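Local coordinates for protein PpBBE-like 1 D396N (Physcomitrella patens subsp. patens, PDB 6EO5) that oxidises cellobiose with a bicovalently attached FAD, as a berberine bridge enzyme-like oxidase seen here as an engineered variant, at residues Phe120-Leu125 with Pro143-Ala148; Lys134-Ala139 with Arg161-Val166. All coordinates share one frame; numbering follows the deposited sequence.

Followed from the N terminus, the chain enters contact 1 at Phe120-Leu125, where helix 122-133 starts, and reaches contact 2 at Lys134-Ala139, just after that helix ends. It then returns to contact 1 at Pro143-Ala148, closing the first loop at the start of helix 147-153, and to contact 2 at Arg161-Val166, closing the second at the end of helix 160-163. The segments alternate, so the two loops cross. The centres of the two contacts lie about 14 Å apart, yet Ile137 CD1 meets Ile147 CD1 at 3.6 Å. Together the contacts tie helices 122-133, 147-153 and 160-163 to one another and to strand 135-136, which pairs with strand 207-217, within the FAD-binding domain.

Contact 1 (Phe120-Leu125 with Pro143-Ala148); sequences FRLGPL and PTVGIA. With FAD (flavin-adenine dinucleotide), chain C.
The guanidinium of Arg121 has the carbonyl O of Thr144 at its edge, near its plane, a contact too long for a hydrogen bond, while NH1 is hydrogen-bonded to Gly119 O. The Phe120 ring carries Leu125 CD1 over the centre of one face and leads away from Pro143-Ala148, so it is Phe120 CB that meets Ile147 CG2, at 3.8 Å. Three backbone bonds hold the segments together. Ile147 N reaches Phe120 O (2.9 Å) with an N-H...O angle of 167°, Gly123 N uses an in-plane lone pair of Pro143 O, and Leu122 N binds Val145 O (2.8 Å) with a more bent N-H...O angle of 135°. The pattern is a single beta bridge, Arg121 with Gly146, joining two helix N-caps in the FAD-binding domain. Gly146 N donates to FAD O2P (2.8 Å), and the start of helix 147-153 probably helps to offset the negative pyrophosphate. Val145 CG2 touches the flavin at C8 (3.5 Å). Leu122 lies alongside Val145 and crosses Ile147 at about a right angle, its CD2 3.8 Å from Ile147 CD1. An alanine at Leu122 would probably open a gap between Val145 and Ile147 and give the Ile147 end more freedom to turn. Ile147, with CG1 anti to the backbone N (chi1 -177°), extends CD1 to Leu125 CD2 as well.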
loop_
_atom_site.group_PDB
_atom_site.type_symbol
_atom_site.label_atom_id
_atom_site.label_comp_id
_atom_site.label_asym_id
_atom_site.label_seq_id
_atom_site.Cartn_x
_atom_site.Cartn_y
_atom_site.Cartn_z
ATOM N N PHE A 120 -0.389 -7.122 11.999
ATOM C CA PHE A 120 -0.879 -5.816 12.416
ATOM C C PHE A 120 -1.625 -5.100 11.291
ATOM O O PHE A 120 -1.290 -5.227 10.105
ATOM C CB PHE A 120 0.288 -4.947 12.881
ATOM C CG PHE A 120 0.328 -4.723 14.357
ATOM C CD1 PHE A 120 -0.533 -3.810 14.956
ATOM C CD2 PHE A 120 1.240 -5.406 15.156
ATOM C CE1 PHE A 120 -0.490 -3.591 16.335
ATOM C CE2 PHE A 120 1.288 -5.197 16.535
ATOM C CZ PHE A 120 0.419 -4.291 17.119
ATOM N N ARG A 121 -2.648 -4.337 11.683
ATOM C CA ARG A 121 -3.298 -3.353 10.830
ATOM C C ARG A 121 -2.773 -1.968 11.191
ATOM O O ARG A 121 -2.248 -1.754 12.281
ATOM C CB ARG A 121 -4.823 -3.393 10.977
ATOM C CG ARG A 121 -5.451 -4.777 11.039
ATOM C CD ARG A 121 -4.904 -5.695 9.996
ATOM N NE ARG A 121 -5.911 -6.613 9.467
ATOM C CZ ARG A 121 -5.940 -7.925 9.698
ATOM N NH1 ARG A 121 -5.013 -8.490 10.471
ATOM N NH2 ARG A 121 -6.905 -8.669 9.157
ATOM N N LEU A 122 -2.918 -1.017 10.263
ATOM C CA LEU A 122 -2.264 0.277 10.452
ATOM C C LEU A 122 -2.879 1.056 11.612
ATOM O O LEU A 122 -2.155 1.695 12.386
ATOM C CB LEU A 122 -2.321 1.102 9.168
ATOM C CG LEU A 122 -1.549 0.573 7.959
ATOM C CD1 LEU A 122 -1.520 1.635 6.884
ATOM C CD2 LEU A 122 -0.132 0.116 8.324
ATOM N N GLY A 123 -4.205 1.021 11.744
ATOM C CA GLY A 123 -4.885 1.689 12.829
ATOM C C GLY A 123 -4.320 1.312 14.188
ATOM O O GLY A 123 -3.756 2.144 14.908
ATOM N N PRO A 124 -4.464 0.039 14.567
ATOM C CA PRO A 124 -3.868 -0.412 15.834
ATOM C C PRO A 124 -2.367 -0.177 15.926
ATOM O O PRO A 124 -1.856 0.079 17.028
ATOM C CB PRO A 124 -4.208 -1.907 15.857
ATOM C CG PRO A 124 -5.481 -1.986 15.067
ATOM C CD PRO A 124 -5.320 -0.995 13.962
ATOM N N LEU A 125 -1.637 -0.255 14.809
ATOM C CA LEU A 125 -0.198 -0.037 14.880
ATOM C C LEU A 125 0.128 1.417 15.224
ATOM O O LEU A 125 1.073 1.685 15.980
ATOM C CB LEU A 125 0.467 -0.462 13.571
ATOM C CG LEU A 125 1.987 -0.285 13.514
ATOM C CD1 LEU A 125 2.666 -0.979 14.680
ATOM C CD2 LEU A 125 2.557 -0.781 12.184
ATOM N N PRO A 143 -6.982 2.709 7.935
ATOM C CA PRO A 143 -6.661 2.054 9.214
ATOM C C PRO A 143 -6.710 0.536 9.176
ATOM O O PRO A 143 -6.001 -0.103 9.972
ATOM C CB PRO A 143 -7.720 2.619 10.171
ATOM C CG PRO A 143 -8.182 3.861 9.528
ATOM C CD PRO A 143 -8.131 3.618 8.067
ATOM N N THR A 144 -7.520 -0.063 8.292
ATOM C CA THR A 144 -7.667 -1.514 8.258
ATOM C C THR A 144 -6.629 -2.210 7.382
ATOM O O THR A 144 -6.660 -3.445 7.289
ATOM C CB THR A 144 -9.080 -1.911 7.799
ATOM O OG1 THR A 144 -9.252 -1.623 6.411
ATOM C CG2 THR A 144 -10.129 -1.152 8.585
ATOM N N VAL A 145 -5.703 -1.461 6.768
ATOM C CA VAL A 145 -4.685 -2.058 5.908
ATOM C C VAL A 145 -3.670 -2.812 6.752
ATOM O O VAL A 145 -3.278 -2.361 7.839
ATOM C CB VAL A 145 -3.999 -0.978 5.054
ATOM C CG1 VAL A 145 -2.656 -1.467 4.504
ATOM C CG2 VAL A 145 -4.903 -0.561 3.919
ATOM N N GLY A 146 -3.235 -3.969 6.259
ATOM C CA GLY A 146 -2.215 -4.724 6.958
ATOM C C GLY A 146 -0.838 -4.124 6.729
ATOM O O GLY A 146 -0.522 -3.637 5.645
ATOM N N ILE A 147 -0.013 -4.157 7.781
ATOM C CA ILE A 147 1.334 -3.609 7.666
ATOM C C ILE A 147 2.159 -4.412 6.674
ATOM O O ILE A 147 3.079 -3.879 6.045
ATOM C CB ILE A 147 2.011 -3.566 9.048
ATOM C CG1 ILE A 147 3.393 -2.913 8.957
ATOM C CG2 ILE A 147 2.122 -4.958 9.606
ATOM C CD1 ILE A 147 3.357 -1.486 8.469
ATOM N N ALA A 148 1.831 -5.694 6.501
ATOM C CA ALA A 148 2.664 -6.637 5.765
ATOM C C ALA A 148 2.699 -6.338 4.270
ATOM O O ALA A 148 3.755 -5.984 3.735
ATOM C CB ALA A 148 2.166 -8.063 6.005
HETATM P PA FAD C . -2.998 -8.343 1.564
HETATM O O1A FAD C . -4.073 -8.554 0.509
HETATM O O2A FAD C . -3.223 -9.210 2.777
HETATM O O5B FAD C . -1.495 -8.524 1.005
HETATM C C5B FAD C . -1.117 -8.047 -0.269
HETATM C C4B FAD C . -0.005 -8.906 -0.860
HETATM O O4B FAD C . 1.045 -9.062 0.077
HETATM C C3B FAD C . -0.485 -10.304 -1.207
HETATM O O3B FAD C . 0.254 -10.768 -2.316
HETATM C C2B FAD C . -0.094 -11.102 0.009
HETATM O O2B FAD C . 0.062 -12.467 -0.288
HETATM C C1B FAD C . 1.208 -10.427 0.423
HETATM N N9A FAD C . 1.430 -10.637 1.871
HETATM C C8A FAD C . 0.552 -10.351 2.890
HETATM N N7A FAD C . 1.114 -10.707 4.065
HETATM C C5A FAD C . 2.337 -11.221 3.815
HETATM C C6A FAD C . 3.313 -11.739 4.647
HETATM N N6A FAD C . 3.106 -11.780 5.959
HETATM N N1A FAD C . 4.493 -12.204 4.108
HETATM C C2A FAD C . 4.685 -12.164 2.746
HETATM N N3A FAD C . 3.709 -11.653 1.917
HETATM C C4A FAD C . 2.549 -11.191 2.445
HETATM N N1 FAD C . -1.323 2.088 -0.258
HETATM C C2 FAD C . -0.443 3.103 0.133
HETATM O O2 FAD C . 0.775 3.081 -0.144
HETATM N N3 FAD C . -0.936 4.167 0.870
HETATM C C4 FAD C . -2.272 4.231 1.205
HETATM O O4 FAD C . -2.679 5.179 1.870
HETATM C C4X FAD C . -3.145 3.227 0.814
HETATM N N5 FAD C . -4.469 3.277 1.194
HETATM C C5X FAD C . -5.257 2.146 1.090
HETATM C C6 FAD C . -6.549 2.166 1.605
HETATM C C7 FAD C . -7.356 1.018 1.641
HETATM C C7M FAD C . -8.749 1.076 2.225
HETATM C C8 FAD C . -6.866 -0.156 1.029
HETATM C C8M FAD C . -7.724 -1.403 0.923
HETATM C C9 FAD C . -5.592 -0.130 0.431
HETATM C C9A FAD C . -4.761 1.004 0.467
HETATM N N10 FAD C . -3.507 1.070 -0.154
HETATM C C10 FAD C . -2.659 2.127 0.114
HETATM C "C1'" FAD C . -2.926 -0.101 -0.875
HETATM C "C2'" FAD C . -2.164 -0.969 0.122
HETATM O "O2'" FAD C . -0.893 -0.451 0.440
HETATM C "C3'" FAD C . -1.995 -2.348 -0.473
HETATM O "O3'" FAD C . -3.295 -2.828 -0.719
HETATM C "C4'" FAD C . -1.224 -3.246 0.489
HETATM O "O4'" FAD C . -0.480 -4.183 -0.265
HETATM C "C5'" FAD C . -2.173 -3.933 1.469
HETATM O "O5'" FAD C . -1.531 -4.873 2.304
HETATM P P FAD C . -2.446 -5.947 3.096
HETATM O O1P FAD C . -1.577 -6.752 4.033
HETATM O O2P FAD C . -3.629 -5.332 3.794
HETATM O O3P FAD C . -3.122 -6.774 1.893
HETATM O O HOH W 1 -0.575 -7.224 8.285
#

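Contact 2 (Lys134-Ala139 with Arg161-Val166)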
loop_
_atom_site.group_PDB
_atom_site.type_symbol
_atom_site.label_atom_id
_atom_site.label_comp_id
_atom_site.label_asym_id
_atom_site.label_seq_id
_atom_site.Cartn_x
_atom_site.Cartn_y
_atom_site.Cartn_z
ATOM N N LYS A 134 5.225 8.170 21.575
ATOM C CA LYS A 134 4.894 9.254 20.643
ATOM C C LYS A 134 5.753 9.198 19.372
ATOM O O LYS A 134 6.290 10.204 18.895
ATOM C CB LYS A 134 5.007 10.610 21.333
ATOM C CG LYS A 134 3.829 10.897 22.222
ATOM C CD LYS A 134 4.009 12.193 22.970
ATOM C CE LYS A 134 2.941 12.352 24.037
ATOM N NZ LYS A 134 3.098 13.657 24.734
ATOM N N VAL A 135 5.872 7.993 18.816
ATOM C CA VAL A 135 6.595 7.758 17.576
ATOM C C VAL A 135 5.629 7.190 16.534
ATOM O O VAL A 135 4.454 6.926 16.805
ATOM C CB VAL A 135 7.804 6.820 17.774
ATOM C CG1 VAL A 135 8.791 7.451 18.726
ATOM C CG2 VAL A 135 7.349 5.473 18.304
ATOM N N THR A 136 6.145 6.994 15.326
ATOM C CA THR A 136 5.328 6.466 14.242
ATOM C C THR A 136 6.247 5.904 13.171
ATOM O O THR A 136 7.456 6.149 13.166
ATOM C CB THR A 136 4.408 7.549 13.653
ATOM O OG1 THR A 136 3.303 6.937 12.982
ATOM C CG2 THR A 136 5.164 8.448 12.684
ATOM N N ILE A 137 5.658 5.120 12.279
ATOM C CA ILE A 137 6.271 4.865 10.980
ATOM C C ILE A 137 5.454 5.647 9.956
ATOM O O ILE A 137 4.268 5.928 10.196
ATOM C CB ILE A 137 6.315 3.366 10.652
ATOM C CG1 ILE A 137 4.908 2.791 10.575
ATOM C CG2 ILE A 137 7.152 2.636 11.665
ATOM C CD1 ILE A 137 4.893 1.351 10.159
ATOM N N PRO A 138 6.039 6.029 8.791
ATOM C CA PRO A 138 5.291 6.815 7.795
ATOM C C PRO A 138 4.380 5.952 6.917
ATOM O O PRO A 138 4.519 5.893 5.689
ATOM C CB PRO A 138 6.421 7.494 7.008
ATOM C CG PRO A 138 7.545 6.518 7.063
ATOM C CD PRO A 138 7.444 5.814 8.396
ATOM N N ALA A 139 3.400 5.294 7.543
ATOM C CA ALA A 139 2.493 4.413 6.817
ATOM C C ALA A 139 1.352 5.199 6.174
ATOM O O ALA A 139 1.237 6.418 6.327
ATOM C CB ALA A 139 1.943 3.323 7.734
ATOM N N ARG A 161 7.100 12.077 2.940
ATOM C CA ARG A 161 8.071 12.973 2.319
ATOM C C ARG A 161 9.130 13.430 3.316
ATOM O O ARG A 161 10.201 13.889 2.910
ATOM C CB ARG A 161 7.355 14.156 1.652
ATOM C CG ARG A 161 6.457 13.697 0.469
ATOM C CD ARG A 161 5.845 14.836 -0.347
ATOM N NE ARG A 161 6.786 15.483 -1.269
ATOM C CZ ARG A 161 7.401 16.638 -1.015
ATOM N NH1 ARG A 161 7.172 17.262 0.133
ATOM N NH2 ARG A 161 8.238 17.171 -1.902
ATOM N N LYS A 162 8.875 13.269 4.608
ATOM C CA LYS A 162 9.891 13.528 5.609
ATOM C C LYS A 162 10.624 12.247 5.980
ATOM O O LYS A 162 11.858 12.211 5.953
ATOM C CB LYS A 162 9.246 14.157 6.848
ATOM C CG LYS A 162 10.216 14.691 7.873
ATOM C CD LYS A 162 10.997 15.863 7.312
ATOM C CE LYS A 162 11.880 16.499 8.379
ATOM N NZ LYS A 162 13.000 17.243 7.745
ATOM N N PHE A 163 9.872 11.184 6.284
ATOM C CA PHE A 163 10.405 9.981 6.920
ATOM C C PHE A 163 10.644 8.814 5.964
ATOM O O PHE A 163 11.167 7.780 6.404
ATOM C CB PHE A 163 9.460 9.503 8.036
ATOM C CG PHE A 163 9.180 10.536 9.102
ATOM C CD1 PHE A 163 10.161 11.442 9.502
ATOM C CD2 PHE A 163 7.931 10.588 9.713
ATOM C CE1 PHE A 163 9.900 12.375 10.487
ATOM C CE2 PHE A 163 7.665 11.522 10.710
ATOM C CZ PHE A 163 8.648 12.416 11.094
ATOM N N GLY A 164 10.263 8.939 4.686
ATOM C CA GLY A 164 10.424 7.881 3.703
ATOM C C GLY A 164 9.170 7.036 3.561
ATOM O O GLY A 164 8.121 7.304 4.154
ATOM N N LEU A 165 9.283 5.998 2.731
ATOM C CA LEU A 165 8.228 5.000 2.619
ATOM C C LEU A 165 8.342 3.998 3.761
ATOM O O LEU A 165 9.395 3.851 4.381
ATOM C CB LEU A 165 8.309 4.257 1.278
ATOM C CG LEU A 165 8.352 5.077 -0.016
ATOM C CD1 LEU A 165 8.798 4.205 -1.176
ATOM C CD2 LEU A 165 7.009 5.739 -0.320
ATOM N N VAL A 166 7.240 3.291 4.032
ATOM C CA VAL A 166 7.288 2.205 5.009
ATOM C C VAL A 166 8.416 1.248 4.665
ATOM O O VAL A 166 9.218 0.865 5.528
ATOM C CB VAL A 166 5.940 1.470 5.072
ATOM C CG1 VAL A 166 5.979 0.398 6.127
ATOM C CG2 VAL A 166 4.841 2.446 5.359
#
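The carbonyl O of Gly164 is hydrogen-bonded to Ser160 OG and is also covered by CB and CG of the Pro138 ring, CG being the nearer. A second polar tie secures the same turn, since Asn169 ND2 is hydrogen-bonded to both Phe163 O and Leu165 O. Pro138 directs its CB toward Arg161-Val166 and is the residue most covered by that segment. Its CG rests on Phe163 CB at 3.7 Å, and its CB sits at the edge of the Phe163 ring, near the ring plane. Phe163 has CG anti to the carbonyl carbon (chi1 -57°), which carries the ring past the proline toward Thr136, where CE2 comes within 4.4 Å of Thr136 CG2. One ring face takes Lys162 CB, offset toward the rim, and the ring also stacks with His216 of strand 207-217. That strand pairs antiparallel with strand 135-136 through Thr136, so the phenylalanine lies against the sheet of the FAD-binding domain. Beyond the strand the chain turns sharply: Pro138 is the centre of an inverse gamma turn, with a weak bond of 2.9 Å from Ala139 N to Ile137 O. Across the contact Gly164, the first residue after helix 160-163, has positive phi (95°), where a side chain would jam against Phe163 O. The directions Thr136-Ala139 and Phe163-Val166 are 56° apart, and the two parts come together at Val166, whose CG2 lies 3.5 Å from Pro138 O and 3.8 Å from Ala139 CB. The other branch, CG1, faces Ile137 CD1 more loosely, at 4.3 Å.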